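Probable starch synthase 4, chloroplastic/amyloplastic (Arabidopsis thaliana, PDB 6GNE) belongs to the GT-B clan of glycosyltransferases as a probable plastid starch synthase, modelled here with adenosine-5'-diphosphate and glycan bound. Local coordinates at residues H175-Q180 with V226-P231; T232-V237 with K255-I260; G242-H247 with S394-C399; I170-H175 with K217-F222. All blocks are in the same frame, centred on the assembly; numbering follows the deposited sequence.

Contact 1: H175-Q180 with V226-P231. With AC1 (4,6-dideoxy-4-{[(1S,4R,5S,6S)-4,5,6-trihydroxy-3-(hydroxymethyl)cyclohex-2-en-1-yl]amino}-alpha-D-glucopyranose), chain C; GLC (alpha-D-glucopyranose), chain B.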
# COMPACT_ATOMS: atom_id res chain seq x y z
N HIS A 175 6.65 -3.17 -3.31
CA HIS A 175 5.21 -3.31 -3.08
C HIS A 175 4.40 -3.50 -4.40
O HIS A 175 3.19 -3.83 -4.38
CB HIS A 175 4.67 -2.07 -2.37
CG HIS A 175 5.26 -1.81 -1.03
ND1 HIS A 175 4.53 -1.91 0.13
CD2 HIS A 175 6.49 -1.38 -0.66
CE1 HIS A 175 5.29 -1.59 1.16
NE2 HIS A 175 6.49 -1.27 0.71
N ASN A 176 5.04 -3.24 -5.54
CA ASN A 176 4.48 -3.57 -6.86
C ASN A 176 5.59 -3.57 -7.90
O ASN A 176 6.08 -2.50 -8.28
CB ASN A 176 3.35 -2.57 -7.24
CG ASN A 176 2.65 -2.93 -8.55
OD1 ASN A 176 3.02 -3.88 -9.22
ND2 ASN A 176 1.64 -2.17 -8.93
N PHE A 177 5.95 -4.75 -8.39
CA PHE A 177 7.04 -4.89 -9.39
C PHE A 177 6.68 -4.36 -10.77
O PHE A 177 7.50 -4.36 -11.67
CB PHE A 177 7.51 -6.34 -9.51
CG PHE A 177 8.36 -6.81 -8.36
CD1 PHE A 177 9.71 -6.55 -8.32
CD2 PHE A 177 7.80 -7.55 -7.32
CE1 PHE A 177 10.49 -6.99 -7.27
CE2 PHE A 177 8.58 -8.02 -6.28
CZ PHE A 177 9.93 -7.74 -6.24
N GLU A 178 5.45 -3.96 -10.97
CA GLU A 178 5.10 -3.19 -12.15
C GLU A 178 5.89 -1.91 -12.25
O GLU A 178 6.25 -1.50 -13.33
CB GLU A 178 3.61 -2.89 -12.14
CG GLU A 178 3.09 -2.29 -13.44
CD GLU A 178 1.68 -1.73 -13.32
OE1 GLU A 178 1.14 -1.66 -12.14
OE2 GLU A 178 1.15 -1.41 -14.45
N TYR A 179 6.13 -1.26 -11.12
CA TYR A 179 6.79 0.06 -11.11
C TYR A 179 8.27 -0.06 -10.81
O TYR A 179 8.65 -0.16 -9.66
CB TYR A 179 6.08 1.01 -10.15
CG TYR A 179 4.63 1.20 -10.50
CD1 TYR A 179 4.24 1.51 -11.84
CD2 TYR A 179 3.61 1.09 -9.52
CE1 TYR A 179 2.90 1.66 -12.18
CE2 TYR A 179 2.26 1.26 -9.86
CZ TYR A 179 1.90 1.54 -11.17
OH TYR A 179 0.61 1.72 -11.51
N GLN A 180 9.07 -0.03 -11.86
CA GLN A 180 10.50 -0.29 -11.76
C GLN A 180 11.38 0.98 -11.84
O GLN A 180 12.57 0.94 -11.50
CB GLN A 180 10.89 -1.34 -12.82
CG GLN A 180 10.33 -2.71 -12.47
CD GLN A 180 10.52 -3.77 -13.52
OE1 GLN A 180 11.56 -3.84 -14.21
NE2 GLN A 180 9.54 -4.63 -13.63
N VAL A 226 15.60 -8.61 0.63
CA VAL A 226 14.60 -8.14 -0.34
C VAL A 226 13.28 -8.80 -0.06
O VAL A 226 13.20 -10.02 -0.06
CB VAL A 226 15.01 -8.47 -1.80
CG1 VAL A 226 14.01 -7.83 -2.77
CG2 VAL A 226 16.48 -8.07 -2.08
N THR A 227 12.23 -8.01 0.16
CA THR A 227 10.87 -8.59 0.34
C THR A 227 9.86 -8.02 -0.63
O THR A 227 10.06 -6.97 -1.23
CB THR A 227 10.31 -8.45 1.78
OG1 THR A 227 9.73 -7.14 1.98
CG2 THR A 227 11.40 -8.70 2.82
N THR A 228 8.77 -8.77 -0.77
CA THR A 228 7.53 -8.24 -1.31
C THR A 228 6.39 -8.63 -0.38
O THR A 228 6.59 -9.29 0.64
CB THR A 228 7.29 -8.63 -2.77
OG1 THR A 228 6.19 -7.88 -3.27
CG2 THR A 228 7.02 -10.11 -2.92
N VAL A 229 5.20 -8.22 -0.76
CA VAL A 229 4.14 -8.03 0.20
C VAL A 229 3.11 -9.20 0.32
O VAL A 229 2.10 -9.06 1.07
CB VAL A 229 3.48 -6.65 -0.03
CG1 VAL A 229 4.50 -5.57 0.32
CG2 VAL A 229 3.00 -6.50 -1.48
N SER A 230 3.37 -10.34 -0.34
CA SER A 230 2.65 -11.58 -0.02
C SER A 230 3.38 -12.80 -0.54
O SER A 230 4.03 -12.72 -1.56
CB SER A 230 1.22 -11.57 -0.59
OG SER A 230 1.24 -11.66 -2.01
N PRO A 231 3.27 -13.94 0.15
CA PRO A 231 3.91 -15.18 -0.38
C PRO A 231 3.50 -15.55 -1.84
O PRO A 231 4.36 -15.90 -2.66
CB PRO A 231 3.44 -16.28 0.59
CG PRO A 231 3.04 -15.57 1.84
CD PRO A 231 2.66 -14.16 1.48
C1 AC1 C . 2.68 3.40 -5.64
O2 AC1 C . 4.72 2.10 -5.83
C2 AC1 C . 3.45 2.18 -5.15
C4A AC1 C . -0.06 -3.47 -1.99
C3 AC1 C . 2.62 0.89 -5.30
O3 AC1 C . 3.41 -0.18 -4.75
C4 AC1 C . 1.28 1.05 -4.58
N4A AC1 C . 0.43 -0.15 -4.59
C5 AC1 C . 0.59 2.25 -5.24
O5 AC1 C . 1.39 3.42 -5.03
C6 AC1 C . -0.77 2.57 -4.65
C1B AC1 C . 0.80 -1.44 -3.97
C2B AC1 C . -0.12 -2.62 -4.38
O2B AC1 C . -1.01 -2.31 -5.46
C3B AC1 C . -0.92 -3.23 -3.23
O3B AC1 C . -1.34 -4.51 -3.66
O4 AC1 C . -0.90 -3.95 -0.93
C5B AC1 C . 0.69 -2.25 -1.59
C7B AC1 C . 1.02 -1.30 -2.48
C6B AC1 C . 1.16 -2.09 -0.16
O6B AC1 C . 2.08 -3.12 0.19
C1 GLC B . 3.14 6.32 -10.05
C2 GLC B . 4.29 5.98 -9.10
C3 GLC B . 4.08 4.61 -8.47
C4 GLC B . 2.75 4.62 -7.72
C5 GLC B . 1.64 4.92 -8.72
C6 GLC B . 0.29 5.02 -8.01
O2 GLC B . 5.53 6.08 -9.80
O3 GLC B . 5.13 4.29 -7.56
O4 GLC B . 2.54 3.37 -7.06
O5 GLC B . 1.89 6.17 -9.38
O6 GLC B . -0.69 5.51 -8.94
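With CG anti to its carbonyl carbon (chi1 -61°), His-175 keeps its imidazole beside its own backbone N. Val-229 places CG1 in the same way (chi1 -67°), and His-175 ND1 meets Val-229 CG1 at 3.7 Å as the two side chains cross at about a right angle. Both residues follow neighbouring parallel strands, 169-174 and 225-228, of the N-terminal Rossmann-like domain of this GT-B fold, and both lie in the glycan pocket. The AC1 group sits against the pair: His-175 ND1 donates to AC1 O6B over 2.7 Å in a nearly straight bond (163°), with the oxygen at the ring edge and in its plane, and Val-229 CG1 packs on the same AC1 O6B at 3.4 Å. Because His-175 NE2 is bonded to His-145 ND1, both ring nitrogens are held and the rotation of the imidazole is fixed. Farther from the ligand, Phe-177 CE2 rests on Thr-228 CB at 3.8 Å, while the hydroxyl of Thr-228 is bonded to the carbonyl oxygen of Cys-174. The chain after His-175 folds back in an Asx turn, where Asn-176 OD1 takes the N-H of Glu-178 at 3.0 Å from well above its carbonyl plane. That bend carries Tyr-179 to the sugar, and one face of its ring lies against C3 of the chain B glucose, offset toward the rim. At the end of the segment, Gln-180 NE2 donates to Phe-177 O over 2.8 Å, almost in line with the carbonyl bond.

Contact 2: T232-V237 with K255-I260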
# COMPACT_ATOMS: atom_id res chain seq x y z
N THR A 232 2.21 -15.46 -2.16
CA THR A 232 1.72 -15.80 -3.50
C THR A 232 2.27 -14.84 -4.57
O THR A 232 2.75 -15.29 -5.62
CB THR A 232 0.18 -15.87 -3.56
OG1 THR A 232 -0.29 -16.93 -2.71
CG2 THR A 232 -0.33 -16.12 -4.99
N TYR A 233 2.23 -13.54 -4.30
CA TYR A 233 2.83 -12.58 -5.23
C TYR A 233 4.34 -12.86 -5.46
O TYR A 233 4.79 -12.79 -6.58
CB TYR A 233 2.65 -11.16 -4.74
CG TYR A 233 3.08 -10.11 -5.72
CD1 TYR A 233 2.53 -10.03 -6.99
CD2 TYR A 233 4.02 -9.15 -5.36
CE1 TYR A 233 2.90 -9.04 -7.89
CE2 TYR A 233 4.40 -8.13 -6.24
CZ TYR A 233 3.84 -8.08 -7.50
OH TYR A 233 4.24 -7.09 -8.36
N ALA A 234 5.06 -13.20 -4.40
CA ALA A 234 6.48 -13.60 -4.52
C ALA A 234 6.66 -14.75 -5.48
O ALA A 234 7.64 -14.75 -6.27
CB ALA A 234 7.10 -13.93 -3.17
N GLN A 235 5.74 -15.72 -5.46
CA GLN A 235 5.81 -16.82 -6.42
C GLN A 235 5.50 -16.34 -7.85
O GLN A 235 6.18 -16.73 -8.78
CB GLN A 235 4.90 -17.98 -6.02
CG GLN A 235 5.36 -18.67 -4.73
CD GLN A 235 6.70 -19.43 -4.88
OE1 GLN A 235 7.71 -19.10 -4.24
NE2 GLN A 235 6.71 -20.44 -5.76
N GLU A 236 4.49 -15.49 -7.99
CA GLU A 236 4.08 -14.97 -9.31
C GLU A 236 5.19 -14.22 -10.01
O GLU A 236 5.40 -14.42 -11.20
CB GLU A 236 2.85 -14.07 -9.18
CG GLU A 236 1.56 -14.82 -8.85
CD GLU A 236 0.42 -13.91 -8.42
OE1 GLU A 236 0.62 -12.69 -8.14
OE2 GLU A 236 -0.70 -14.43 -8.34
N VAL A 237 5.93 -13.39 -9.27
CA VAL A 237 7.01 -12.61 -9.84
C VAL A 237 8.29 -13.41 -10.11
O VAL A 237 9.17 -12.90 -10.79
CB VAL A 237 7.33 -11.33 -9.04
CG1 VAL A 237 6.15 -10.38 -9.11
CG2 VAL A 237 7.73 -11.63 -7.60
N LYS A 255 17.62 -16.74 -2.49
CA LYS A 255 17.98 -16.97 -1.08
C LYS A 255 17.62 -15.81 -0.11
O LYS A 255 17.27 -16.05 1.03
CB LYS A 255 19.48 -17.24 -0.91
CG LYS A 255 20.15 -18.52 -1.48
CD LYS A 255 21.61 -18.51 -0.97
CE LYS A 255 22.71 -18.93 -1.98
NZ LYS A 255 22.92 -20.41 -2.12
N LYS A 256 17.75 -14.56 -0.58
CA LYS A 256 17.49 -13.37 0.23
C LYS A 256 16.13 -12.70 -0.07
O LYS A 256 15.83 -11.67 0.55
CB LYS A 256 18.62 -12.34 0.10
CG LYS A 256 18.68 -11.60 -1.22
CD LYS A 256 19.99 -10.83 -1.39
CE LYS A 256 19.94 -10.01 -2.68
NZ LYS A 256 21.09 -9.08 -2.80
N PHE A 257 15.35 -13.29 -0.97
CA PHE A 257 14.05 -12.77 -1.41
C PHE A 257 12.93 -13.54 -0.76
O PHE A 257 12.85 -14.75 -0.88
CB PHE A 257 13.88 -12.88 -2.93
CG PHE A 257 12.55 -12.40 -3.46
CD1 PHE A 257 12.04 -11.16 -3.11
CD2 PHE A 257 11.81 -13.19 -4.34
CE1 PHE A 257 10.82 -10.72 -3.61
CE2 PHE A 257 10.62 -12.75 -4.86
CZ PHE A 257 10.10 -11.52 -4.49
N ILE A 258 12.03 -12.85 -0.10
CA ILE A 258 10.91 -13.52 0.54
C ILE A 258 9.65 -12.65 0.52
O ILE A 258 9.75 -11.46 0.62
CB ILE A 258 11.29 -13.99 1.96
CG1 ILE A 258 10.21 -14.90 2.54
CG2 ILE A 258 11.59 -12.80 2.86
CD1 ILE A 258 10.75 -15.86 3.59
N GLY A 259 8.50 -13.29 0.38
CA GLY A 259 7.22 -12.62 0.38
C GLY A 259 6.57 -12.71 1.74
O GLY A 259 6.45 -13.80 2.28
N ILE A 260 6.16 -11.57 2.29
CA ILE A 260 5.57 -11.50 3.63
C ILE A 260 4.28 -10.70 3.53
O ILE A 260 4.30 -9.52 3.14
CB ILE A 260 6.50 -10.78 4.63
CG1 ILE A 260 7.79 -11.56 4.86
CG2 ILE A 260 5.79 -10.56 5.96
CD1 ILE A 260 8.87 -10.74 5.58
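Ala-234 and Val-237, one helical turn apart, meet the rim of Phe-257. Val-237 CG2 approaches Phe-257 CZ to 3.9 Å, near the plane of the ring, and the Ala-234 methyl CB lies 4.1 Å from the same Phe-257 CZ. The carbonyl oxygen Ala-234 O is also at the ring edge, by Phe-257 CE2. What puts the ring there is its first torsion: a chi1 of 178° extends the phenyl away from its own backbone N, out from the strand to the helix. Beside it Ala-234 CB sits directly on Gly-259 CA at 3.8 Å; with no side chain on the strand at this point, the axes of helix 232-237 and strand 257-259 come within 7.3 Å of each other, at 133° between their directions. Helix 231-238 belongs to the beta-alpha-beta crossover that joins strand 225-228 to its parallel neighbour 257-259, the last strand at this side of the N-terminal sheet. One shell further out, Leu-250 of helix 247-252 touches both Val-237 and Phe-257, and Thr-228 of the adjacent strand touches Ala-234 and Phe-257. Across the helix from the strand, the hydroxyl of Thr-232 is bonded to Asp-423, and Glu-236 OE2 to the backbone N of Gly-419.

Contact 3: G242-H247 with S394-C399. With AC1 (4,6-dideoxy-4-{[(1S,4R,5S,6S)-4,5,6-trihydroxy-3-(hydroxymethyl)cyclohex-2-en-1-yl]amino}-alpha-D-glucopyranose), chain C.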
# COMPACT_ATOMS: atom_id res chain seq x y z
N GLY A 242 4.47 -13.26 -14.71
CA GLY A 242 4.20 -12.29 -13.64
C GLY A 242 5.37 -11.40 -13.21
O GLY A 242 5.15 -10.36 -12.56
N GLY A 243 6.60 -11.79 -13.54
CA GLY A 243 7.78 -11.05 -13.08
C GLY A 243 8.07 -9.71 -13.74
O GLY A 243 8.76 -8.88 -13.16
N LYS A 244 7.56 -9.52 -14.95
CA LYS A 244 7.67 -8.24 -15.68
C LYS A 244 9.11 -7.91 -16.07
O LYS A 244 9.56 -6.78 -15.91
CB LYS A 244 7.01 -7.10 -14.88
CG LYS A 244 5.83 -7.58 -14.00
CD LYS A 244 4.74 -6.55 -13.87
CE LYS A 244 3.86 -6.46 -15.13
NZ LYS A 244 2.54 -5.81 -14.81
N GLY A 245 9.82 -8.91 -16.58
CA GLY A 245 11.24 -8.80 -16.92
C GLY A 245 12.24 -9.16 -15.83
O GLY A 245 13.37 -9.58 -16.14
N LEU A 246 11.83 -9.02 -14.55
CA LEU A 246 12.73 -9.19 -13.41
C LEU A 246 12.80 -10.61 -12.85
O LEU A 246 13.61 -10.88 -11.96
CB LEU A 246 12.34 -8.23 -12.27
CG LEU A 246 12.66 -6.77 -12.51
CD1 LEU A 246 12.09 -5.92 -11.36
CD2 LEU A 246 14.17 -6.56 -12.68
N HIS A 247 11.96 -11.51 -13.34
CA HIS A 247 11.92 -12.89 -12.85
C HIS A 247 13.31 -13.57 -12.76
O HIS A 247 13.59 -14.21 -11.75
CB HIS A 247 10.91 -13.72 -13.64
CG HIS A 247 11.37 -14.16 -15.00
ND1 HIS A 247 11.41 -13.30 -16.08
CD2 HIS A 247 11.80 -15.36 -15.45
CE1 HIS A 247 11.85 -13.96 -17.14
NE2 HIS A 247 12.09 -15.21 -16.78
N SER A 394 -9.42 -7.94 -8.60
CA SER A 394 -8.17 -7.44 -9.20
C SER A 394 -7.63 -8.35 -10.31
O SER A 394 -7.72 -9.58 -10.22
CB SER A 394 -7.10 -7.22 -8.12
OG SER A 394 -7.59 -6.41 -7.07
N ILE A 395 -7.07 -7.73 -11.35
CA ILE A 395 -6.34 -8.48 -12.38
C ILE A 395 -5.07 -9.07 -11.76
O ILE A 395 -4.75 -10.22 -11.98
CB ILE A 395 -6.02 -7.59 -13.61
CG1 ILE A 395 -7.31 -7.00 -14.23
CG2 ILE A 395 -5.23 -8.36 -14.67
CD1 ILE A 395 -8.40 -8.02 -14.54
N PHE A 396 -4.38 -8.26 -10.95
CA PHE A 396 -3.28 -8.74 -10.07
C PHE A 396 -3.23 -7.87 -8.81
O PHE A 396 -3.69 -6.76 -8.81
CB PHE A 396 -1.92 -8.76 -10.81
CG PHE A 396 -1.33 -7.38 -11.05
CD1 PHE A 396 -1.69 -6.63 -12.17
CD2 PHE A 396 -0.41 -6.83 -10.13
CE1 PHE A 396 -1.17 -5.36 -12.39
CE2 PHE A 396 0.13 -5.57 -10.35
CZ PHE A 396 -0.25 -4.84 -11.48
N GLU A 397 -2.66 -8.39 -7.74
CA GLU A 397 -2.70 -7.70 -6.48
C GLU A 397 -1.54 -8.18 -5.58
O GLU A 397 -1.63 -9.24 -4.94
CB GLU A 397 -4.06 -7.91 -5.82
CG GLU A 397 -4.37 -6.94 -4.70
CD GLU A 397 -4.57 -5.51 -5.17
OE1 GLU A 397 -3.76 -4.67 -4.80
OE2 GLU A 397 -5.52 -5.21 -5.91
N PRO A 398 -0.43 -7.41 -5.54
CA PRO A 398 0.73 -7.72 -4.72
C PRO A 398 0.37 -8.11 -3.30
O PRO A 398 0.87 -9.11 -2.79
CB PRO A 398 1.51 -6.41 -4.75
CG PRO A 398 1.22 -5.82 -6.09
CD PRO A 398 -0.20 -6.20 -6.37
N CYS A 399 -0.50 -7.32 -2.68
CA CYS A 399 -1.10 -7.70 -1.42
C CYS A 399 -2.57 -7.31 -1.34
O CYS A 399 -3.46 -8.16 -1.29
CB CYS A 399 -0.35 -7.12 -0.24
SG CYS A 399 -1.04 -7.66 1.35
C1 AC1 C . 2.68 3.40 -5.64
O2 AC1 C . 4.72 2.10 -5.83
C2 AC1 C . 3.45 2.18 -5.15
C4A AC1 C . -0.06 -3.47 -1.99
C3 AC1 C . 2.62 0.89 -5.30
O3 AC1 C . 3.41 -0.18 -4.75
C4 AC1 C . 1.28 1.05 -4.58
N4A AC1 C . 0.43 -0.15 -4.59
C5 AC1 C . 0.59 2.25 -5.24
O5 AC1 C . 1.39 3.42 -5.03
C6 AC1 C . -0.77 2.57 -4.65
C1B AC1 C . 0.80 -1.44 -3.97
C2B AC1 C . -0.12 -2.62 -4.38
O2B AC1 C . -1.01 -2.31 -5.46
C3B AC1 C . -0.92 -3.23 -3.23
O3B AC1 C . -1.34 -4.51 -3.66
O4 AC1 C . -0.90 -3.95 -0.93
C5B AC1 C . 0.69 -2.25 -1.59
C7B AC1 C . 1.02 -1.30 -2.48
C6B AC1 C . 1.16 -2.09 -0.16
O6B AC1 C . 2.08 -3.12 0.19
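Lys-244, the first residue to leave helix 240-243, has a positive phi (67°) and enters a type I' turn from Gly-243 to Leu-246, which points its side chain across to Phe-396. The turn is closed by a weak backbone bond from Leu-246 N to Gly-243 O, and the carbonyl oxygen of Lys-244 is taken by Gln-180 NE2. The lysine chain runs out to the aromatic ring, where Lys-244 NZ stands 4.9 Å from the centroid of Phe-396, 30° off the ring normal. This is an off-centre cation-pi contact, and the ammonium group leans to the CE1 side of the ring. It is a thin, surface-lying touch; Phe-396 also packs on Asn-176 and Glu-178 of the loop after strand 169-174. The neighbours of Phe-396 do more polar work. Glu-397 bends at its second torsion, and its two oxygens face different partners. Ser-394 OG donates to Glu-397 OE2 over 2.7 Å, on the lone pair that points away from the other oxygen. AC1 O3B donates to Glu-397 OE1 over 2.7 Å, and Lys-322 forms a salt bridge with the same oxygen. A second grip on AC1 O3B comes from the backbone: Cys-399 N donates to it over 3.1 Å, almost straight at 171°, while the Pro-398 ring packs against the same oxygen, with Pro-398 CD 3.4 Å from AC1 O3B. So the loop after strand 389-392 binds the ligand while its phenylalanine reaches the other domain, as expected of the interdomain cleft of a GT-B glycosyltransferase.

Contact 4: I170-H175 with K217-F222. With GLC (alpha-D-glucopyranose), chain D; AC1 (4,6-dideoxy-4-{[(1S,4R,5S,6S)-4,5,6-trihydroxy-3-(hydroxymethyl)cyclohex-2-en-1-yl]amino}-alpha-D-glucopyranose), chain C.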
# COMPACT_ATOMS: atom_id res chain seq x y z
N ILE A 170 20.96 -3.21 4.48
CA ILE A 170 19.92 -2.62 3.64
C ILE A 170 18.81 -3.63 3.39
O ILE A 170 19.06 -4.78 2.99
CB ILE A 170 20.49 -2.09 2.29
CG1 ILE A 170 21.72 -1.18 2.53
CG2 ILE A 170 19.43 -1.35 1.49
CD1 ILE A 170 21.48 -0.06 3.51
N CYS A 171 17.58 -3.20 3.67
CA CYS A 171 16.38 -3.96 3.33
C CYS A 171 15.63 -3.18 2.27
O CYS A 171 15.49 -1.95 2.34
CB CYS A 171 15.52 -4.18 4.57
SG CYS A 171 14.04 -5.23 4.35
N PHE A 172 15.18 -3.90 1.25
CA PHE A 172 14.33 -3.31 0.20
C PHE A 172 13.02 -4.06 0.08
O PHE A 172 13.01 -5.27 -0.06
CB PHE A 172 15.06 -3.34 -1.13
CG PHE A 172 14.23 -2.85 -2.27
CD1 PHE A 172 13.85 -1.54 -2.33
CD2 PHE A 172 13.86 -3.69 -3.29
CE1 PHE A 172 13.09 -1.07 -3.37
CE2 PHE A 172 13.12 -3.24 -4.36
CZ PHE A 172 12.72 -1.91 -4.39
N THR A 173 11.91 -3.35 0.18
CA THR A 173 10.60 -3.93 -0.09
C THR A 173 10.08 -3.35 -1.42
O THR A 173 10.03 -2.13 -1.57
CB THR A 173 9.65 -3.66 1.08
OG1 THR A 173 10.13 -4.30 2.25
CG2 THR A 173 8.22 -4.17 0.78
N CYS A 174 9.76 -4.22 -2.39
CA CYS A 174 8.95 -3.81 -3.56
C CYS A 174 7.50 -4.20 -3.35
O CYS A 174 7.18 -5.41 -3.21
CB CYS A 174 9.45 -4.39 -4.89
SG CYS A 174 8.66 -3.60 -6.32
N HIS A 175 6.65 -3.17 -3.31
CA HIS A 175 5.21 -3.31 -3.08
C HIS A 175 4.40 -3.50 -4.40
O HIS A 175 3.19 -3.83 -4.38
CB HIS A 175 4.67 -2.07 -2.37
CG HIS A 175 5.26 -1.81 -1.03
ND1 HIS A 175 4.53 -1.91 0.13
CD2 HIS A 175 6.49 -1.38 -0.66
CE1 HIS A 175 5.29 -1.59 1.16
NE2 HIS A 175 6.49 -1.27 0.71
N LYS A 217 15.84 -3.18 -9.99
CA LYS A 217 16.87 -4.21 -10.20
C LYS A 217 18.16 -3.95 -9.40
O LYS A 217 18.77 -4.88 -8.87
CB LYS A 217 17.24 -4.34 -11.67
CG LYS A 217 18.22 -5.47 -11.86
CD LYS A 217 18.10 -6.21 -13.15
CE LYS A 217 19.03 -5.70 -14.20
NZ LYS A 217 19.58 -6.82 -15.01
N GLY A 218 18.57 -2.68 -9.33
CA GLY A 218 19.68 -2.29 -8.47
C GLY A 218 19.41 -2.54 -7.00
O GLY A 218 20.33 -2.92 -6.28
N ALA A 219 18.19 -2.33 -6.54
CA ALA A 219 17.86 -2.60 -5.14
C ALA A 219 17.80 -4.08 -4.83
O ALA A 219 18.14 -4.47 -3.72
CB ALA A 219 16.58 -1.93 -4.74
N ILE A 220 17.40 -4.91 -5.79
CA ILE A 220 17.41 -6.35 -5.56
C ILE A 220 18.86 -6.81 -5.38
O ILE A 220 19.17 -7.60 -4.51
CB ILE A 220 16.71 -7.14 -6.67
CG1 ILE A 220 15.19 -6.88 -6.66
CG2 ILE A 220 16.99 -8.64 -6.56
CD1 ILE A 220 14.52 -7.07 -8.02
N ILE A 221 19.74 -6.28 -6.20
CA ILE A 221 21.15 -6.69 -6.20
C ILE A 221 21.91 -6.20 -4.97
O ILE A 221 22.56 -6.95 -4.29
CB ILE A 221 21.82 -6.29 -7.52
CG1 ILE A 221 21.17 -7.13 -8.66
CG2 ILE A 221 23.33 -6.52 -7.50
CD1 ILE A 221 21.41 -6.58 -10.03
N PHE A 222 21.78 -4.92 -4.69
CA PHE A 222 22.56 -4.27 -3.62
C PHE A 222 22.02 -4.40 -2.19
O PHE A 222 22.68 -3.99 -1.27
CB PHE A 222 22.80 -2.79 -3.98
CG PHE A 222 23.80 -2.61 -5.07
CD1 PHE A 222 25.13 -2.44 -4.75
CD2 PHE A 222 23.44 -2.64 -6.42
CE1 PHE A 222 26.10 -2.27 -5.74
CE2 PHE A 222 24.41 -2.52 -7.41
CZ PHE A 222 25.73 -2.33 -7.06
C1 GLC D . 26.94 -4.91 -2.96
C2 GLC D . 26.15 -6.03 -3.67
C3 GLC D . 27.01 -6.75 -4.71
C4 GLC D . 27.56 -5.68 -5.65
C5 GLC D . 28.49 -4.78 -4.82
C6 GLC D . 29.30 -3.76 -5.61
O2 GLC D . 25.65 -6.98 -2.73
O3 GLC D . 26.26 -7.74 -5.43
O4 GLC D . 28.16 -6.23 -6.84
O5 GLC D . 27.66 -4.09 -3.87
O6 GLC D . 29.64 -2.61 -4.81
C1 AC1 C . 2.68 3.40 -5.64
O2 AC1 C . 4.72 2.10 -5.83
C2 AC1 C . 3.45 2.18 -5.15
C4A AC1 C . -0.06 -3.47 -1.99
C3 AC1 C . 2.62 0.89 -5.30
O3 AC1 C . 3.41 -0.18 -4.75
C4 AC1 C . 1.28 1.05 -4.58
N4A AC1 C . 0.43 -0.15 -4.59
C5 AC1 C . 0.59 2.25 -5.24
O5 AC1 C . 1.39 3.42 -5.03
C6 AC1 C . -0.77 2.57 -4.65
C1B AC1 C . 0.80 -1.44 -3.97
C2B AC1 C . -0.12 -2.62 -4.38
O2B AC1 C . -1.01 -2.31 -5.46
C3B AC1 C . -0.92 -3.23 -3.23
O3B AC1 C . -1.34 -4.51 -3.66
O4 AC1 C . -0.90 -3.95 -0.93
C5B AC1 C . 0.69 -2.25 -1.59
C7B AC1 C . 1.02 -1.30 -2.48
C6B AC1 C . 1.16 -2.09 -0.16
O6B AC1 C . 2.08 -3.12 0.19
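Phe-172 and Ala-219 form the tight heart of this contact. The methyl Ala-219 CB stands over the middle of the phenyl ring, 3.4 Å from the centroid of Phe-172 and only 8° off the ring normal, a CH-pi contact in which it is close to all six ring carbons. The opposite face of the ring has the backbone N of Cys-174 above it, toward the rim. A chi1 of 176° swings the ring out of strand 169-174 toward helix 215-222. This helix lies against the sheet of the N-terminal Rossmann-like domain and leads directly into strand 225-228, the parallel neighbour of strand 169-174, which makes it part of a beta-alpha-beta connection. Beyond the methyl the packing is thin: the nearest atom of Ile-220 is its backbone N, 4.5 Å from Phe-172 CD2, and the end of Ile-170 turns away from the helix to pack on helix 152-160. At the far end of the helix Ile-221 and Phe-222 no longer face the strand but help line a second glycan pocket, completed by Trp-157, Asp-158 and Asn-224. There O2 of the chain D glucose bonds weakly to Ile-221 O, and Phe-222 CD1 and CE1 lie against its ring oxygen, O5.

In the fold
Contacts 1, 2 and 4 belong to the N-terminal sheet, whose parallel strands 169-174, 225-228 and 257-259 lie side by side. Along the chain contact 4 interlocks with contact 1, sharing His-175; contact 2 follows in series, and contact 3 crosses it, since segment 242-247 lies between 232-237 and 255-260. Contact 1 lies centrally, its centre about 8 Å from those of contacts 2 and 3 and about 9 Å from that of contact 4; contacts 3 and 4 are farthest apart, about 16 Å between centres. Contact 3 alone brings in the C-terminal domain, through the later segment 394-399. Ser-230 bonded to Pro-398 ties it to contact 1, and both touch the AC1 group, thus held from both domains.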